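Long-range contacts in TRAS1 ORF2p (Bombyx mori, PDB 1WDU), which probably cleaves DNA as the N-terminal endonuclease domain of a larger protein encoded by a telomere-specific non-LTR retrotransposon: residues P19-L23 and M237-R242; N103-V107 and L119-E125; I137-E141 and T177-L183; P146-G152 and T210-M216. The protein carries 1 engineered substitution. All coordinates share one frame; numbering follows the deposited sequence.

Contact 1 of 4, residues P19-L23 and M237-R242; sequences PYRVL and MVFNIR
Val22 sits over one face of the Phe239 ring, its CB 3.8 Å from the ring centroid and 20° off the normal, a CH-pi contact. Its two methyls divide the work: CG1 approaches Phe239 CZ at 3.6 Å, and CG2 leans along the sheet to within 3.9 Å of Ile241 CD1. The ring can reach the valine because Phe239 CG lies between its own backbone N and carbonyl carbon (chi1 66°). On the other face of the sheet Leu23 CD2 lies 3.8 Å from Val238 CG1. Farther along that face Arg21 and Asn240 run side by side, with Asn240 OD1 3.2 Å from Arg21 CG and the amide nearly perpendicular to the guanidinium plane. Pro19 completes the row, setting CB over a face of the Arg242 guanidinium and CG over a face of that of Arg21. Beneath these side chains the strands are antiparallel; Tyr20 with Ile241 and Val22 with Phe239 form the hydrogen-bonded pairs, and Val22 N reaches Phe239 O almost straight, at 2.8 Å. Further out, Arg242 NE forms a salt bridge with Asp221, which also takes a weak hydrogen bond from Asn240 ND2, while Leu23 packs on helix 31-44. The two ends of the domain are thus joined as neighbouring strands inside one sheet of the DNase I-like sandwich. One face of the pair is oily around Val22, Phe239 and Ile241, and the other turns polar toward Arg21 and Arg242, whose like charges Asp221 probably helps to balance.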
# COMPACT_ATOMS: atom_id res chain seq x y z
N PRO A 19 2.72 13.98 -12.76
CA PRO A 19 2.07 12.99 -11.89
C PRO A 19 3.01 12.31 -10.89
O PRO A 19 4.10 11.87 -11.25
CB PRO A 19 1.51 12.00 -12.89
CG PRO A 19 2.61 11.93 -13.90
CD PRO A 19 2.98 13.40 -14.09
N TYR A 20 2.57 12.22 -9.64
CA TYR A 20 3.35 11.53 -8.62
C TYR A 20 3.00 10.05 -8.73
O TYR A 20 1.91 9.65 -8.34
CB TYR A 20 2.99 12.02 -7.22
CG TYR A 20 3.60 13.35 -6.86
CD1 TYR A 20 2.98 14.55 -7.22
CD2 TYR A 20 4.81 13.42 -6.18
CE1 TYR A 20 3.56 15.78 -6.92
CE2 TYR A 20 5.40 14.64 -5.87
CZ TYR A 20 4.77 15.81 -6.24
OH TYR A 20 5.36 17.02 -5.94
N ARG A 21 3.91 9.26 -9.28
CA ARG A 21 3.65 7.83 -9.44
C ARG A 21 3.93 7.04 -8.16
O ARG A 21 4.94 7.26 -7.48
CB ARG A 21 4.48 7.26 -10.59
CG ARG A 21 4.21 7.92 -11.93
CD ARG A 21 4.89 7.15 -13.06
NE ARG A 21 4.55 7.70 -14.38
CZ ARG A 21 4.93 8.90 -14.81
NH1 ARG A 21 5.69 9.68 -14.05
NH2 ARG A 21 4.57 9.31 -16.02
N VAL A 22 3.03 6.12 -7.84
CA VAL A 22 3.17 5.30 -6.64
C VAL A 22 3.28 3.81 -6.97
O VAL A 22 2.52 3.29 -7.80
CB VAL A 22 1.96 5.48 -5.69
CG1 VAL A 22 2.14 4.59 -4.45
CG2 VAL A 22 1.81 6.94 -5.30
N LEU A 23 4.21 3.12 -6.31
CA LEU A 23 4.37 1.68 -6.51
C LEU A 23 3.87 0.93 -5.26
O LEU A 23 4.11 1.36 -4.14
CB LEU A 23 5.86 1.33 -6.73
CG LEU A 23 6.62 2.04 -7.85
CD1 LEU A 23 8.06 1.53 -7.87
CD2 LEU A 23 5.95 1.78 -9.21
N MET A 237 2.12 -3.26 -8.21
CA MET A 237 1.02 -2.46 -8.73
C MET A 237 1.49 -1.02 -8.86
O MET A 237 2.50 -0.63 -8.25
CB MET A 237 -0.19 -2.55 -7.81
CG MET A 237 -0.89 -3.88 -7.93
SD MET A 237 -1.74 -4.39 -6.42
CE MET A 237 -0.35 -5.05 -5.47
N VAL A 238 0.77 -0.24 -9.65
CA VAL A 238 1.13 1.14 -9.88
C VAL A 238 -0.08 2.03 -10.14
O VAL A 238 -1.10 1.58 -10.67
CB VAL A 238 2.10 1.24 -11.12
CG1 VAL A 238 3.13 0.12 -11.07
CG2 VAL A 238 1.33 1.14 -12.42
N PHE A 239 0.02 3.29 -9.73
CA PHE A 239 -1.05 4.26 -9.95
C PHE A 239 -0.49 5.66 -9.77
O PHE A 239 0.61 5.83 -9.25
CB PHE A 239 -2.24 4.00 -9.00
CG PHE A 239 -1.94 4.23 -7.55
CD1 PHE A 239 -1.48 3.19 -6.74
CD2 PHE A 239 -2.15 5.49 -6.97
CE1 PHE A 239 -1.23 3.40 -5.38
CE2 PHE A 239 -1.89 5.71 -5.61
CZ PHE A 239 -1.43 4.67 -4.81
N ASN A 240 -1.24 6.67 -10.21
CA ASN A 240 -0.77 8.05 -10.13
C ASN A 240 -1.63 8.98 -9.27
O ASN A 240 -2.83 8.76 -9.10
CB ASN A 240 -0.70 8.68 -11.53
CG ASN A 240 -0.08 7.76 -12.54
OD1 ASN A 240 1.13 7.49 -12.50
ND2 ASN A 240 -0.89 7.26 -13.47
N ILE A 241 -0.99 10.01 -8.74
CA ILE A 241 -1.67 11.04 -7.96
C ILE A 241 -1.39 12.35 -8.70
O ILE A 241 -0.23 12.78 -8.80
CB ILE A 241 -1.11 11.15 -6.53
CG1 ILE A 241 -1.25 9.81 -5.80
CG2 ILE A 241 -1.88 12.23 -5.78
CD1 ILE A 241 -0.70 9.82 -4.39
N ARG A 242 -2.44 12.96 -9.23
CA ARG A 242 -2.32 14.21 -9.99
C ARG A 242 -2.98 15.40 -9.29
O ARG A 242 -2.71 15.66 -8.11
CB ARG A 242 -2.95 14.04 -11.37
CG ARG A 242 -2.24 13.04 -12.27
CD ARG A 242 -3.08 12.74 -13.50
NE ARG A 242 -2.50 11.70 -14.34
CZ ARG A 242 -1.37 11.83 -15.03
NH1 ARG A 242 -0.70 12.97 -14.99
NH2 ARG A 242 -0.93 10.83 -15.78

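Contact 2 of 4, residues N103-V107 and L119-E125. With PO4 (phosphate ion), chain C.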
# COMPACT_ATOMS: atom_id res chain seq x y z
N ASN A 103 3.09 -2.53 14.14
CA ASN A 103 3.88 -3.63 13.60
C ASN A 103 3.31 -4.09 12.26
O ASN A 103 3.95 -4.88 11.56
CB ASN A 103 3.89 -4.81 14.58
CG ASN A 103 4.55 -4.47 15.91
OD1 ASN A 103 5.53 -5.10 16.30
ND2 ASN A 103 4.02 -3.46 16.60
N ASN A 104 2.12 -3.61 11.91
CA ASN A 104 1.47 -4.01 10.66
C ASN A 104 1.20 -2.85 9.70
O ASN A 104 0.98 -3.08 8.51
CB ASN A 104 0.15 -4.73 10.94
CG ASN A 104 0.36 -6.06 11.64
OD1 ASN A 104 0.38 -6.14 12.87
ND2 ASN A 104 0.53 -7.12 10.85
N ILE A 105 1.18 -1.63 10.21
CA ILE A 105 0.94 -0.49 9.35
C ILE A 105 1.89 0.66 9.64
O ILE A 105 2.36 0.83 10.78
CB ILE A 105 -0.52 0.08 9.45
CG1 ILE A 105 -0.67 0.91 10.72
CG2 ILE A 105 -1.55 -1.05 9.41
CD1 ILE A 105 -1.96 1.72 10.74
N VAL A 106 2.19 1.42 8.59
CA VAL A 106 3.05 2.58 8.72
C VAL A 106 2.29 3.70 8.00
O VAL A 106 1.79 3.53 6.88
CB VAL A 106 4.47 2.33 8.11
CG1 VAL A 106 4.39 2.11 6.61
CG2 VAL A 106 5.40 3.50 8.46
N VAL A 107 2.15 4.82 8.70
CA VAL A 107 1.41 5.95 8.18
C VAL A 107 2.35 7.14 8.00
O VAL A 107 3.10 7.51 8.91
CB VAL A 107 0.27 6.34 9.15
CG1 VAL A 107 -0.59 7.45 8.54
CG2 VAL A 107 -0.58 5.10 9.49
N LEU A 119 -0.61 8.82 3.70
CA LEU A 119 -0.40 7.54 3.03
C LEU A 119 -0.22 6.41 4.02
O LEU A 119 0.34 6.59 5.09
CB LEU A 119 0.85 7.58 2.16
CG LEU A 119 0.91 8.51 0.96
CD1 LEU A 119 2.35 8.58 0.47
CD2 LEU A 119 -0.02 7.99 -0.14
N VAL A 120 -0.69 5.23 3.67
CA VAL A 120 -0.49 4.12 4.58
C VAL A 120 -0.19 2.83 3.84
O VAL A 120 -0.81 2.52 2.83
CB VAL A 120 -1.70 3.96 5.55
CG1 VAL A 120 -2.95 4.47 4.91
CG2 VAL A 120 -1.85 2.50 5.98
N SER A 121 0.82 2.12 4.34
CA SER A 121 1.21 0.85 3.78
C SER A 121 0.90 -0.15 4.89
O SER A 121 1.29 0.06 6.04
CB SER A 121 2.71 0.82 3.43
OG SER A 121 3.07 -0.43 2.85
N TYR A 122 0.20 -1.22 4.54
CA TYR A 122 -0.20 -2.21 5.52
C TYR A 122 0.02 -3.65 5.06
O TYR A 122 0.14 -3.94 3.87
CB TYR A 122 -1.67 -2.04 5.86
CG TYR A 122 -2.60 -2.39 4.70
CD1 TYR A 122 -3.07 -1.41 3.83
CD2 TYR A 122 -3.00 -3.71 4.49
CE1 TYR A 122 -3.94 -1.73 2.78
CE2 TYR A 122 -3.85 -4.05 3.43
CZ TYR A 122 -4.32 -3.06 2.59
OH TYR A 122 -5.17 -3.41 1.56
N TYR A 123 0.05 -4.55 6.04
CA TYR A 123 0.21 -5.97 5.81
C TYR A 123 -0.51 -6.74 6.94
O TYR A 123 -0.21 -6.57 8.12
CB TYR A 123 1.69 -6.35 5.77
CG TYR A 123 1.90 -7.84 5.65
CD1 TYR A 123 2.17 -8.62 6.78
CD2 TYR A 123 1.77 -8.49 4.42
CE1 TYR A 123 2.31 -10.00 6.68
CE2 TYR A 123 1.90 -9.86 4.31
CZ TYR A 123 2.17 -10.61 5.45
OH TYR A 123 2.29 -11.97 5.34
N PHE A 124 -1.47 -7.58 6.55
CA PHE A 124 -2.24 -8.37 7.50
C PHE A 124 -1.85 -9.85 7.34
O PHE A 124 -2.00 -10.42 6.25
CB PHE A 124 -3.74 -8.21 7.21
CG PHE A 124 -4.22 -6.76 7.22
CD1 PHE A 124 -5.39 -6.41 6.55
CD2 PHE A 124 -3.52 -5.77 7.92
CE1 PHE A 124 -5.84 -5.09 6.55
CE2 PHE A 124 -3.96 -4.45 7.93
CZ PHE A 124 -5.13 -4.11 7.24
N GLU A 125 -1.33 -10.46 8.41
CA GLU A 125 -0.94 -11.87 8.35
C GLU A 125 -2.14 -12.67 7.88
O GLU A 125 -3.28 -12.36 8.24
CB GLU A 125 -0.55 -12.40 9.73
CG GLU A 125 -0.07 -11.36 10.71
CD GLU A 125 1.32 -10.91 10.40
OE1 GLU A 125 2.01 -11.61 9.62
OE2 GLU A 125 1.73 -9.86 10.95
P PO4 C . 2.53 -13.39 2.27
O1 PO4 C . 2.62 -14.70 3.13
O2 PO4 C . 2.53 -13.64 0.78
O3 PO4 C . 1.41 -12.47 2.79
O4 PO4 C . 3.83 -12.63 2.60
O HOH W 1 1.38 -9.20 14.12
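Asn104 and Glu125 cross at about a right angle, amide and carboxylate planes 75° apart, and one nitrogen serves two acceptors. Asn104 ND2 donates to Tyr123 O at 2.9 Å and to Glu125 OE2 at 3.0 Å; both acceptors lie near the amide plane, but the second is met from above the carboxylate. Asn104 O also accepts from Tyr123 N, so the asparagine grips both polar backbone atoms of that tyrosine, while the two ND2 bonds hold the side-chain amide in its rotation. Glu125 OE2 has Lys82 as a further, ionic partner and takes a hydrogen bond from a water. In the hairpin proper, Ile105 meets Tyr122 obliquely, CG2 to CB at 3.7 Å, while Val106 CG1 rests 3.8 Å from Ser121 CB on the opposite face. The Tyr123 ring, its CG anti to the backbone N (chi1 175°), extends away from the hairpin partner, and its OH donates to phosphate O3 at 2.7 Å; His234 binds the same ion, probably picked up from the crystallisation liquor. Helix 131-142 covers the Ile105 side, strand 48-52 of the other sheet packs against Ser121 and Tyr123, and strand 149-154 continues the sheet beyond strand 116-123, running parallel to it.

Contact 3 of 4, residues I137-E141 and T177-L183; sequences IKRVE and TLGELGL
Leu181 is the main apolar link between the two helices, its CD1 lying 3.7 Å from Ile137 CG2 where the two side chains cross at about a right angle. The same isoleucine methyl, placed anti to the backbone N, also meets Leu183 CD1 at 4.1 Å. Glu141 and Leu181 slide past one another in opposite directions, so that the aliphatic part of the glutamate, CB and CG, brushes the leucine at 4.0 Å from Glu141 CB to Leu181 CD1. The ionic part of the contact lies toward the outside. Lys138, its chain extended beyond CG, carries NZ over to Glu180 OE1 at 3.1 Å and uses the syn lone pair of that oxygen, making a hydrogen-bonded salt bridge. A less favourable polar approach brings Glu141 OE1 to 3.3 Å from Leu181 O; both are acceptors, and the closeness might slightly favour protonation of the carboxylate. Among backbone interactions, helix 169-181 ends in a Schellman motif: Gly182 takes positive phi (72°), Leu183 N bonds back to Leu178 O at 3.0 Å, and Gly182 N makes a weak bond to Gly179 O. This turn redirects the chain so that Leu183 can point back at Ile137. The segment axes run nearly parallel, 15° apart at 10.9 Å. Helix 131-142 is the connection of a beta-alpha-beta crossover between the parallel strands 116-123 and 149-154, and here it lies beside helix 169-181 in an outer helical layer of the four-layered alpha/beta sandwich.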
# COMPACT_ATOMS: atom_id res chain seq x y z
N ILE A 137 -7.24 0.47 11.15
CA ILE A 137 -7.68 1.24 9.98
C ILE A 137 -8.61 2.34 10.47
O ILE A 137 -8.49 3.48 10.05
CB ILE A 137 -8.42 0.37 8.93
CG1 ILE A 137 -7.47 -0.71 8.39
CG2 ILE A 137 -8.97 1.25 7.79
CD1 ILE A 137 -6.17 -0.17 7.86
N LYS A 138 -9.52 1.97 11.37
CA LYS A 138 -10.47 2.94 11.93
C LYS A 138 -9.72 4.05 12.66
O LYS A 138 -9.96 5.22 12.42
CB LYS A 138 -11.43 2.24 12.90
CG LYS A 138 -12.30 1.16 12.24
CD LYS A 138 -13.43 0.70 13.16
CE LYS A 138 -14.37 -0.27 12.43
NZ LYS A 138 -15.52 -0.74 13.27
N ARG A 139 -8.81 3.65 13.55
CA ARG A 139 -8.02 4.60 14.32
C ARG A 139 -7.32 5.61 13.42
O ARG A 139 -7.30 6.81 13.72
CB ARG A 139 -6.99 3.84 15.17
CG ARG A 139 -6.14 4.71 16.09
CD ARG A 139 -5.61 3.89 17.27
NE ARG A 139 -4.85 4.69 18.22
CZ ARG A 139 -3.56 5.02 18.08
NH1 ARG A 139 -2.88 4.60 17.02
NH2 ARG A 139 -2.96 5.75 19.01
N VAL A 140 -6.76 5.13 12.31
CA VAL A 140 -6.08 6.01 11.36
C VAL A 140 -7.08 6.96 10.71
O VAL A 140 -6.82 8.15 10.59
CB VAL A 140 -5.35 5.21 10.24
CG1 VAL A 140 -4.84 6.15 9.17
CG2 VAL A 140 -4.18 4.42 10.82
N GLU A 141 -8.23 6.43 10.32
CA GLU A 141 -9.26 7.23 9.66
C GLU A 141 -9.83 8.36 10.53
O GLU A 141 -9.94 9.50 10.08
CB GLU A 141 -10.38 6.30 9.18
CG GLU A 141 -11.13 6.77 7.94
CD GLU A 141 -12.22 7.78 8.23
OE1 GLU A 141 -12.86 8.26 7.27
OE2 GLU A 141 -12.44 8.09 9.42
N THR A 177 -15.78 -2.74 6.92
CA THR A 177 -15.03 -1.64 7.49
C THR A 177 -14.91 -0.52 6.46
O THR A 177 -15.10 0.66 6.79
CB THR A 177 -13.63 -2.11 7.92
OG1 THR A 177 -13.77 -3.10 8.95
CG2 THR A 177 -12.80 -0.96 8.45
N LEU A 178 -14.61 -0.86 5.22
CA LEU A 178 -14.51 0.18 4.19
C LEU A 178 -15.81 0.96 4.11
O LEU A 178 -15.80 2.19 4.05
CB LEU A 178 -14.19 -0.43 2.83
CG LEU A 178 -12.71 -0.60 2.48
CD1 LEU A 178 -11.91 -1.07 3.70
CD2 LEU A 178 -12.60 -1.59 1.33
N GLY A 179 -16.93 0.24 4.12
CA GLY A 179 -18.24 0.87 4.04
C GLY A 179 -18.50 1.88 5.15
O GLY A 179 -19.05 2.95 4.90
N GLU A 180 -18.11 1.54 6.37
CA GLU A 180 -18.30 2.43 7.51
C GLU A 180 -17.45 3.69 7.41
O GLU A 180 -17.85 4.76 7.88
CB GLU A 180 -17.95 1.71 8.81
CG GLU A 180 -18.99 0.72 9.29
CD GLU A 180 -18.42 -0.27 10.29
OE1 GLU A 180 -17.61 0.15 11.15
OE2 GLU A 180 -18.79 -1.47 10.21
N LEU A 181 -16.28 3.56 6.79
CA LEU A 181 -15.36 4.69 6.68
C LEU A 181 -15.48 5.48 5.39
O LEU A 181 -14.83 6.52 5.23
CB LEU A 181 -13.92 4.19 6.84
CG LEU A 181 -13.67 3.27 8.04
CD1 LEU A 181 -12.19 2.95 8.12
CD2 LEU A 181 -14.15 3.93 9.32
N GLY A 182 -16.32 5.03 4.47
CA GLY A 182 -16.46 5.74 3.21
C GLY A 182 -15.24 5.56 2.32
O GLY A 182 -14.98 6.37 1.43
N LEU A 183 -14.48 4.49 2.56
CA LEU A 183 -13.28 4.20 1.78
C LEU A 183 -13.68 3.50 0.48
O LEU A 183 -14.53 2.61 0.47
CB LEU A 183 -12.32 3.33 2.60
CG LEU A 183 -11.81 4.02 3.87
CD1 LEU A 183 -10.94 3.07 4.69
CD2 LEU A 183 -11.02 5.26 3.49

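Contact 4 of 4, residues P146-G152 and T210-M216; sequences PKRLIFG and TFCTEDM
Phe211 presents one ring face to Phe151, whose CB stands 3.6 Å from the Phe211 ring centroid in a CH-pi contact. The two rings are near parallel, 19° apart, but slid until they barely overlap, with centroids 4.9 Å from each other. Phe211 O lies at the edge of the Phe151 ring. The other flat pair is the Arg148 guanidinium and the Asp215 carboxylate, planes 50° apart: Asp215 OD1 sits over the guanidinium face, 3.5 Å from Arg148 NE, so the salt bridge is one of charge with no N-H aimed at the oxygen. Asp215 OD2 is gripped more firmly. Arg148 N approaches its syn lone pair at 2.9 Å, and Thr213 OG1 donates from above the carboxylate plane. Thr213 OG1 in turn accepts the nearly straight bond from Leu149 N, 3.1 Å away, so a short chain of hydrogen bonds fastens the 3-10 turn 214-216 to the start of strand 149-154. On the face of Ile150, that side chain and Met216 cross at about a right angle, with Ile150 CD1 3.5 Å from Met216 CE. Antiparallel backbone bonds link Phe151 and Phe211 in both directions. Strand 149-154 is flanked by strand 116-123 on its other edge; helix 131-142 packs on Phe151 through Ile137 and Val140, and Ile150 and Thr210 face Phe239 of strand 237-241 in the second sheet.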
# COMPACT_ATOMS: atom_id res chain seq x y z
N PRO A 146 -11.35 12.59 7.66
CA PRO A 146 -12.07 11.78 6.66
C PRO A 146 -11.72 12.13 5.21
O PRO A 146 -12.48 11.80 4.29
CB PRO A 146 -13.52 12.08 6.98
CG PRO A 146 -13.45 13.55 7.28
CD PRO A 146 -12.24 13.64 8.19
N LYS A 147 -10.59 12.79 5.01
CA LYS A 147 -10.17 13.18 3.66
C LYS A 147 -8.68 12.97 3.44
O LYS A 147 -7.91 12.83 4.40
CB LYS A 147 -10.50 14.65 3.41
CG LYS A 147 -11.98 14.98 3.31
CD LYS A 147 -12.20 16.46 2.98
CE LYS A 147 -11.66 17.36 4.09
NZ LYS A 147 -11.90 18.82 3.82
N ARG A 148 -8.27 12.94 2.18
CA ARG A 148 -6.87 12.79 1.83
C ARG A 148 -6.22 11.51 2.37
O ARG A 148 -5.10 11.54 2.85
CB ARG A 148 -6.09 14.00 2.34
CG ARG A 148 -6.66 15.33 1.89
CD ARG A 148 -6.49 15.49 0.39
NE ARG A 148 -7.33 16.56 -0.13
CZ ARG A 148 -7.35 16.93 -1.40
NH1 ARG A 148 -6.58 16.30 -2.28
NH2 ARG A 148 -8.15 17.91 -1.80
N LEU A 149 -6.93 10.39 2.29
CA LEU A 149 -6.37 9.13 2.76
C LEU A 149 -6.20 8.13 1.62
O LEU A 149 -7.08 8.01 0.77
CB LEU A 149 -7.28 8.51 3.84
CG LEU A 149 -7.57 9.26 5.14
CD1 LEU A 149 -8.30 8.32 6.10
CD2 LEU A 149 -6.28 9.74 5.79
N ILE A 150 -5.07 7.44 1.61
CA ILE A 150 -4.78 6.40 0.61
C ILE A 150 -4.13 5.23 1.35
O ILE A 150 -3.12 5.41 2.04
CB ILE A 150 -3.80 6.85 -0.50
CG1 ILE A 150 -4.32 8.08 -1.24
CG2 ILE A 150 -3.61 5.72 -1.50
CD1 ILE A 150 -3.35 8.61 -2.31
N PHE A 151 -4.70 4.04 1.20
CA PHE A 151 -4.18 2.84 1.85
C PHE A 151 -3.77 1.86 0.79
O PHE A 151 -4.45 1.71 -0.22
CB PHE A 151 -5.24 2.13 2.70
CG PHE A 151 -5.71 2.91 3.89
CD1 PHE A 151 -6.57 3.99 3.73
CD2 PHE A 151 -5.35 2.51 5.18
CE1 PHE A 151 -7.07 4.67 4.85
CE2 PHE A 151 -5.83 3.18 6.30
CZ PHE A 151 -6.70 4.27 6.13
N GLY A 152 -2.68 1.15 1.04
CA GLY A 152 -2.22 0.15 0.10
C GLY A 152 -1.49 -0.95 0.83
O GLY A 152 -0.65 -0.68 1.71
N THR A 210 -6.04 -1.60 -2.57
CA THR A 210 -5.69 -0.18 -2.52
C THR A 210 -7.02 0.55 -2.41
O THR A 210 -7.91 0.35 -3.23
CB THR A 210 -4.99 0.30 -3.82
OG1 THR A 210 -3.87 -0.54 -4.11
CG2 THR A 210 -4.51 1.74 -3.66
N PHE A 211 -7.16 1.40 -1.41
CA PHE A 211 -8.40 2.14 -1.24
C PHE A 211 -8.14 3.52 -0.69
O PHE A 211 -7.09 3.77 -0.09
CB PHE A 211 -9.38 1.34 -0.36
CG PHE A 211 -8.77 0.79 0.91
CD1 PHE A 211 -8.79 1.53 2.09
CD2 PHE A 211 -8.25 -0.49 0.95
CE1 PHE A 211 -8.31 0.99 3.29
CE2 PHE A 211 -7.77 -1.04 2.15
CZ PHE A 211 -7.80 -0.29 3.32
N CYS A 212 -9.09 4.43 -0.89
CA CYS A 212 -8.91 5.80 -0.46
C CYS A 212 -10.22 6.49 -0.12
O CYS A 212 -11.30 6.00 -0.46
CB CYS A 212 -8.25 6.60 -1.58
SG CYS A 212 -9.25 6.60 -3.11
N THR A 213 -10.11 7.64 0.54
CA THR A 213 -11.28 8.43 0.88
C THR A 213 -11.90 8.89 -0.44
O THR A 213 -11.22 8.92 -1.47
CB THR A 213 -10.88 9.66 1.71
OG1 THR A 213 -9.74 10.28 1.09
CG2 THR A 213 -10.53 9.26 3.13
N GLU A 214 -13.18 9.25 -0.42
CA GLU A 214 -13.89 9.69 -1.62
C GLU A 214 -13.18 10.81 -2.38
O GLU A 214 -13.01 10.74 -3.60
CB GLU A 214 -15.31 10.13 -1.25
CG GLU A 214 -16.15 10.72 -2.39
CD GLU A 214 -16.56 9.68 -3.42
OE1 GLU A 214 -17.11 8.63 -3.03
OE2 GLU A 214 -16.33 9.92 -4.63
N ASP A 215 -12.75 11.84 -1.65
CA ASP A 215 -12.07 12.99 -2.24
C ASP A 215 -10.82 12.66 -3.06
O ASP A 215 -10.39 13.46 -3.88
CB ASP A 215 -11.71 14.00 -1.14
CG ASP A 215 -10.53 13.55 -0.28
OD1 ASP A 215 -9.37 13.80 -0.68
OD2 ASP A 215 -10.76 12.95 0.78
N MET A 216 -10.23 11.48 -2.84
CA MET A 216 -9.03 11.11 -3.58
C MET A 216 -9.35 10.69 -5.00
O MET A 216 -8.52 10.84 -5.90
CB MET A 216 -8.27 10.01 -2.84
CG MET A 216 -7.55 10.52 -1.61
SD MET A 216 -6.59 12.01 -2.01
CE MET A 216 -5.40 11.33 -3.20

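Contacts 2 and 4 are buried and belong to one sheet, where strands 116-123 and 149-154 are neighbours; Val120 links them through probable backbone hydrogen bonds to Ile150 and Gly152. Contact 1, partly buried, builds the other sheet and meets contact 4 across the sandwich, where Ile241 CD1 and Ile150 CD1 are 3.6 Å apart. Contact 3 lies outside these strands, partly exposed, with Ile137 and Leu183 reaching down to the two phenylalanines of contact 4 and Val140 to Ile105 of contact 2. Chemistry follows position: contact 1 turns an apolar face to the other sheet and a polar one outward round Arg21 and Asn240, contacts 2 and 4 carry polar clusters at strand ends, and the helices use leucine packing and a peripheral salt bridge.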